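Local atomic coordinates of glutathione S-transferase (Xanthomonas axonopodis pv. citri, PDB entry 6NV6), a protein that probably catalyses the conjugation of glutathione to electrophilic substrates, as a theta class glutathione S-transferase. Residues W100-F105 against S136-R142; G166-Y170 against Y198-T204. One frame throughout, in Å; residues are numbered along the deposited sequence.

Overall arrangement
The two contacts illustrate how one all-helical domain uses different chemistry at different depths. Contact 1 joins helices 88-118 and 126-146 in a partly buried interface that runs from aromatic and leucine packing to the exposed Arg-142, and no hydrogen bond crosses it. Contact 2, buried and nearer the centre of the chain, joins helix 163-174 to the end of helix 196-201 and the turn after it; there two tyrosine hydroxyls bond to backbone carbonyls. Their centres lie about 17 Å apart, yet they touch: Thr-101 and Phe-105 pack on Phe-168, and Leu-140 on Ile-169, placing helix 163-174 against both helices of contact 1.

Contact 1 (W100-F105 against S136-R142); sequences WTTSTF and SGELLAR
Leu-139 meets Trp-100 and Thr-104, and Leu-140 meets Phe-105, where two long helices of the C-terminal domain of the glutathione transferase fold pack together. The short segments run roughly antiparallel, at 146°, and at an axis spacing of 11.4 Å they meet through their side chains. Leu-139 carries the middle: its CD2 lies 3.5 Å from Thr-104 CG2, while its CD1 meets the backbone carbonyl oxygen of the same threonine. That CD2 also lies over one face of the Arg-142 guanidinium, offset toward the rim, with Trp-100 NE1 at the group's edge, 4.3 Å from Arg-142 NH1 and not hydrogen-bonded. On the buried side, Leu-140 packs against the Phe-105 ring, an off-centre CH-pi contact with CD2 4.2 Å from the centroid. Phe-105 CG is anti to the backbone N (chi1 177°), which puts CE1 of the ring against Leu-140 CG. Trp-100 brings the edge of its six-membered ring to the backbone of Leu-139. In the second shell, Trp-97 meets Trp-100 edge-to-face, the Phe-109 ring meets that of Phe-105, and Trp-172 touches Leu-140. Helix 88-118 has a wider pi-type turn at 101-105, where Trp-100 O accepts from both Thr-104 N, at 2.9 Å, and Phe-105 N, at 3.3 Å.

Contact 2 (G166-Y170 against Y198-T204); sequences GSFIY and YQRGVMT
The Tyr-170 ring receives Met-203 CA over one face, a CH-pi contact 3.8 Å from the centroid, while Thr-204 O lies at its edge. The ring of Tyr-198 has Val-202 CB over one face, offset toward the rim, and Gly-166 O in plane at its edge. Each tyrosine thus donates its hydroxyl to a backbone carbonyl of the opposite segment: Tyr-198 OH to Gly-166 O and Tyr-170 OH to Thr-204 O, both at 3.0 Å, the donors tilted from the carbonyl planes by 25° and 21° respectively. A trans first torsion (chi1 172°) lays the Tyr-170 ring across the turn that follows helix 196-201. Met-203 is the centre of this inverse gamma turn, closed by Thr-204 N to Val-202 O at 2.7 Å. Val-202 CG1 packs 3.7 Å from Tyr-170 CB and against Ser-167 CA. Trp-20 of helix 13-25, in the thioredoxin-like N-terminal domain, meets Tyr-198 edge-to-face and touches Val-202, while Thr-204 OG1 bonds to Arg-10 O and Arg-16 NH2, so the contact borders the domain interface. The chemistry is reciprocal: each segment lends a phenol and a carbonyl, which fixes the turn against helix 163-174 by directed bonds as well as by packing.

Contact 1 (W100-F105 against S136-R142)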
# COMPACT_ATOMS: atom_id res chain seq x y z
N TRP A 100 -0.34 4.64 10.27
CA TRP A 100 -1.77 4.39 10.41
C TRP A 100 -2.23 3.23 9.53
O TRP A 100 -3.12 2.46 9.93
CB TRP A 100 -2.52 5.68 10.08
CG TRP A 100 -4.02 5.60 10.14
CD1 TRP A 100 -4.81 5.94 11.19
CD2 TRP A 100 -4.90 5.22 9.08
NE1 TRP A 100 -6.14 5.76 10.87
CE2 TRP A 100 -6.22 5.32 9.57
CE3 TRP A 100 -4.71 4.78 7.76
CZ2 TRP A 100 -7.33 5.01 8.80
CZ3 TRP A 100 -5.82 4.47 6.99
CH2 TRP A 100 -7.11 4.58 7.52
N THR A 101 -1.65 3.09 8.34
CA THR A 101 -2.01 1.96 7.48
C THR A 101 -1.74 0.64 8.19
O THR A 101 -2.57 -0.27 8.18
CB THR A 101 -1.25 2.04 6.16
OG1 THR A 101 -1.65 3.21 5.43
CG2 THR A 101 -1.53 0.82 5.31
N THR A 102 -0.57 0.54 8.82
CA THR A 102 -0.25 -0.68 9.55
C THR A 102 -1.02 -0.77 10.87
O THR A 102 -1.63 -1.79 11.17
CB THR A 102 1.26 -0.75 9.79
OG1 THR A 102 1.93 -0.77 8.53
CG2 THR A 102 1.60 -2.00 10.59
N SER A 103 -1.00 0.31 11.66
CA SER A 103 -1.52 0.22 13.02
C SER A 103 -3.04 0.07 13.05
O SER A 103 -3.58 -0.52 13.99
CB SER A 103 -1.09 1.45 13.82
OG SER A 103 -1.99 2.53 13.63
N THR A 104 -3.75 0.60 12.05
CA THR A 104 -5.19 0.75 12.19
C THR A 104 -5.99 0.13 11.05
O THR A 104 -7.06 -0.43 11.27
CB THR A 104 -5.54 2.24 12.32
OG1 THR A 104 -4.87 2.80 13.45
CG2 THR A 104 -7.04 2.45 12.48
N PHE A 105 -5.48 0.19 9.82
CA PHE A 105 -6.30 -0.24 8.70
C PHE A 105 -6.03 -1.67 8.26
O PHE A 105 -6.98 -2.41 7.95
CB PHE A 105 -6.09 0.70 7.51
CG PHE A 105 -6.84 0.28 6.28
CD1 PHE A 105 -8.21 0.44 6.22
CD2 PHE A 105 -6.18 -0.30 5.20
CE1 PHE A 105 -8.91 0.04 5.09
CE2 PHE A 105 -6.88 -0.70 4.06
CZ PHE A 105 -8.25 -0.54 4.00
N SER A 136 -13.71 -1.04 7.98
CA SER A 136 -12.85 -0.64 6.87
C SER A 136 -13.33 0.69 6.29
O SER A 136 -12.56 1.66 6.18
CB SER A 136 -12.85 -1.72 5.80
OG SER A 136 -12.09 -2.85 6.20
N GLY A 137 -14.63 0.74 5.98
CA GLY A 137 -15.20 1.93 5.36
C GLY A 137 -15.07 3.18 6.21
O GLY A 137 -14.69 4.25 5.71
N GLU A 138 -15.39 3.08 7.50
CA GLU A 138 -15.35 4.28 8.32
C GLU A 138 -13.92 4.66 8.69
O GLU A 138 -13.64 5.84 8.92
CB GLU A 138 -16.21 4.13 9.58
CG GLU A 138 -17.74 4.20 9.33
CD GLU A 138 -18.17 5.17 8.20
OE1 GLU A 138 -18.06 6.40 8.39
OE2 GLU A 138 -18.64 4.71 7.12
N LEU A 139 -13.02 3.69 8.74
CA LEU A 139 -11.60 4.03 8.83
C LEU A 139 -11.15 4.79 7.59
O LEU A 139 -10.54 5.86 7.68
CB LEU A 139 -10.77 2.77 9.01
CG LEU A 139 -10.85 2.13 10.41
CD1 LEU A 139 -10.11 0.79 10.47
CD2 LEU A 139 -10.33 3.11 11.46
N LEU A 140 -11.47 4.25 6.40
CA LEU A 140 -11.10 4.93 5.17
C LEU A 140 -11.69 6.34 5.09
O LEU A 140 -11.08 7.24 4.49
CB LEU A 140 -11.55 4.10 3.97
CG LEU A 140 -10.59 2.93 3.74
CD1 LEU A 140 -11.01 2.11 2.53
CD2 LEU A 140 -9.16 3.46 3.62
N ALA A 141 -12.86 6.56 5.70
CA ALA A 141 -13.45 7.89 5.75
C ALA A 141 -12.49 8.91 6.35
O ALA A 141 -12.51 10.09 5.98
CB ALA A 141 -14.75 7.86 6.54
N ARG A 142 -11.62 8.47 7.27
CA ARG A 142 -10.62 9.38 7.83
C ARG A 142 -9.59 9.78 6.77
O ARG A 142 -9.24 10.96 6.66
CB ARG A 142 -9.94 8.73 9.03
CG ARG A 142 -10.81 8.66 10.29
CD ARG A 142 -10.22 7.66 11.29
NE ARG A 142 -11.21 7.16 12.25
CZ ARG A 142 -10.95 6.23 13.17
NH1 ARG A 142 -9.74 5.70 13.28
NH2 ARG A 142 -11.91 5.83 14.00

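Contact 2 (G166-Y170 against Y198-T204)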
# COMPACT_ATOMS: atom_id res chain seq x y z
N GLY A 166 -1.75 3.35 -0.40
CA GLY A 166 -1.99 3.24 -1.83
C GLY A 166 -1.93 1.81 -2.33
O GLY A 166 -2.65 1.44 -3.26
N SER A 167 -1.08 0.98 -1.72
CA SER A 167 -1.00 -0.42 -2.14
C SER A 167 -2.18 -1.23 -1.64
O SER A 167 -2.55 -2.23 -2.28
CB SER A 167 0.33 -1.03 -1.67
OG SER A 167 1.42 -0.15 -1.88
N PHE A 168 -2.77 -0.85 -0.51
CA PHE A 168 -4.00 -1.51 -0.07
C PHE A 168 -5.20 -1.05 -0.88
O PHE A 168 -6.07 -1.86 -1.22
CB PHE A 168 -4.26 -1.24 1.42
CG PHE A 168 -3.45 -2.08 2.35
CD1 PHE A 168 -3.87 -3.34 2.73
CD2 PHE A 168 -2.26 -1.60 2.88
CE1 PHE A 168 -3.12 -4.11 3.60
CE2 PHE A 168 -1.50 -2.37 3.75
CZ PHE A 168 -1.94 -3.63 4.11
N ILE A 169 -5.25 0.25 -1.21
CA ILE A 169 -6.48 0.82 -1.76
C ILE A 169 -6.77 0.29 -3.15
O ILE A 169 -7.91 0.41 -3.63
CB ILE A 169 -6.41 2.36 -1.75
CG1 ILE A 169 -7.76 2.93 -1.35
CG2 ILE A 169 -5.98 2.89 -3.11
CD1 ILE A 169 -8.07 2.71 0.12
N TYR A 170 -5.77 -0.31 -3.80
CA TYR A 170 -6.05 -1.09 -5.00
C TYR A 170 -7.00 -2.25 -4.68
O TYR A 170 -8.02 -2.45 -5.35
CB TYR A 170 -4.75 -1.60 -5.61
CG TYR A 170 -4.96 -2.58 -6.74
CD1 TYR A 170 -5.58 -2.17 -7.92
CD2 TYR A 170 -4.55 -3.91 -6.64
CE1 TYR A 170 -5.78 -3.05 -8.95
CE2 TYR A 170 -4.75 -4.79 -7.68
CZ TYR A 170 -5.36 -4.35 -8.83
OH TYR A 170 -5.56 -5.22 -9.87
N TYR A 198 3.04 2.58 -10.30
CA TYR A 198 1.90 2.01 -9.61
C TYR A 198 1.24 0.90 -10.43
O TYR A 198 0.80 -0.12 -9.87
CB TYR A 198 0.90 3.11 -9.29
CG TYR A 198 -0.28 2.69 -8.45
CD1 TYR A 198 -0.18 2.59 -7.07
CD2 TYR A 198 -1.51 2.43 -9.05
CE1 TYR A 198 -1.26 2.23 -6.30
CE2 TYR A 198 -2.60 2.06 -8.28
CZ TYR A 198 -2.47 1.96 -6.91
OH TYR A 198 -3.56 1.59 -6.14
N GLN A 199 1.16 1.08 -11.75
CA GLN A 199 0.58 0.05 -12.60
C GLN A 199 1.40 -1.23 -12.56
O GLN A 199 0.85 -2.34 -12.50
CB GLN A 199 0.48 0.56 -14.04
CG GLN A 199 -0.51 1.68 -14.26
CD GLN A 199 -0.22 2.42 -15.54
OE1 GLN A 199 0.55 1.95 -16.37
NE2 GLN A 199 -0.84 3.59 -15.71
N ARG A 200 2.73 -1.11 -12.61
CA ARG A 200 3.58 -2.29 -12.62
C ARG A 200 3.80 -2.85 -11.22
O ARG A 200 3.94 -4.06 -11.05
CB ARG A 200 4.92 -1.96 -13.28
CG ARG A 200 4.81 -1.58 -14.74
CD ARG A 200 6.18 -1.30 -15.32
NE ARG A 200 6.87 -0.28 -14.54
CZ ARG A 200 7.00 0.99 -14.91
NH1 ARG A 200 7.52 1.89 -14.08
NH2 ARG A 200 6.53 1.36 -16.10
N GLY A 201 3.85 -1.98 -10.21
CA GLY A 201 4.16 -2.42 -8.87
C GLY A 201 2.98 -2.90 -8.05
O GLY A 201 3.13 -3.79 -7.21
N VAL A 202 1.79 -2.33 -8.27
CA VAL A 202 0.65 -2.55 -7.40
C VAL A 202 -0.47 -3.31 -8.11
O VAL A 202 -1.05 -4.23 -7.53
CB VAL A 202 0.14 -1.22 -6.81
CG1 VAL A 202 -1.06 -1.44 -5.89
CG2 VAL A 202 1.24 -0.52 -6.08
N MET A 203 -0.78 -2.94 -9.34
CA MET A 203 -2.00 -3.45 -9.97
C MET A 203 -1.72 -4.82 -10.58
O MET A 203 -1.64 -5.00 -11.80
CB MET A 203 -2.55 -2.46 -10.98
CG MET A 203 -2.80 -1.08 -10.39
SD MET A 203 -3.20 0.20 -11.58
CE MET A 203 -4.87 -0.31 -11.97
N THR A 204 -1.61 -5.81 -9.71
CA THR A 204 -1.33 -7.18 -10.07
C THR A 204 -2.60 -8.01 -9.92
O THR A 204 -3.68 -7.50 -9.58
CB THR A 204 -0.18 -7.73 -9.22
OG1 THR A 204 -0.57 -7.75 -7.83
CG2 THR A 204 1.06 -6.86 -9.38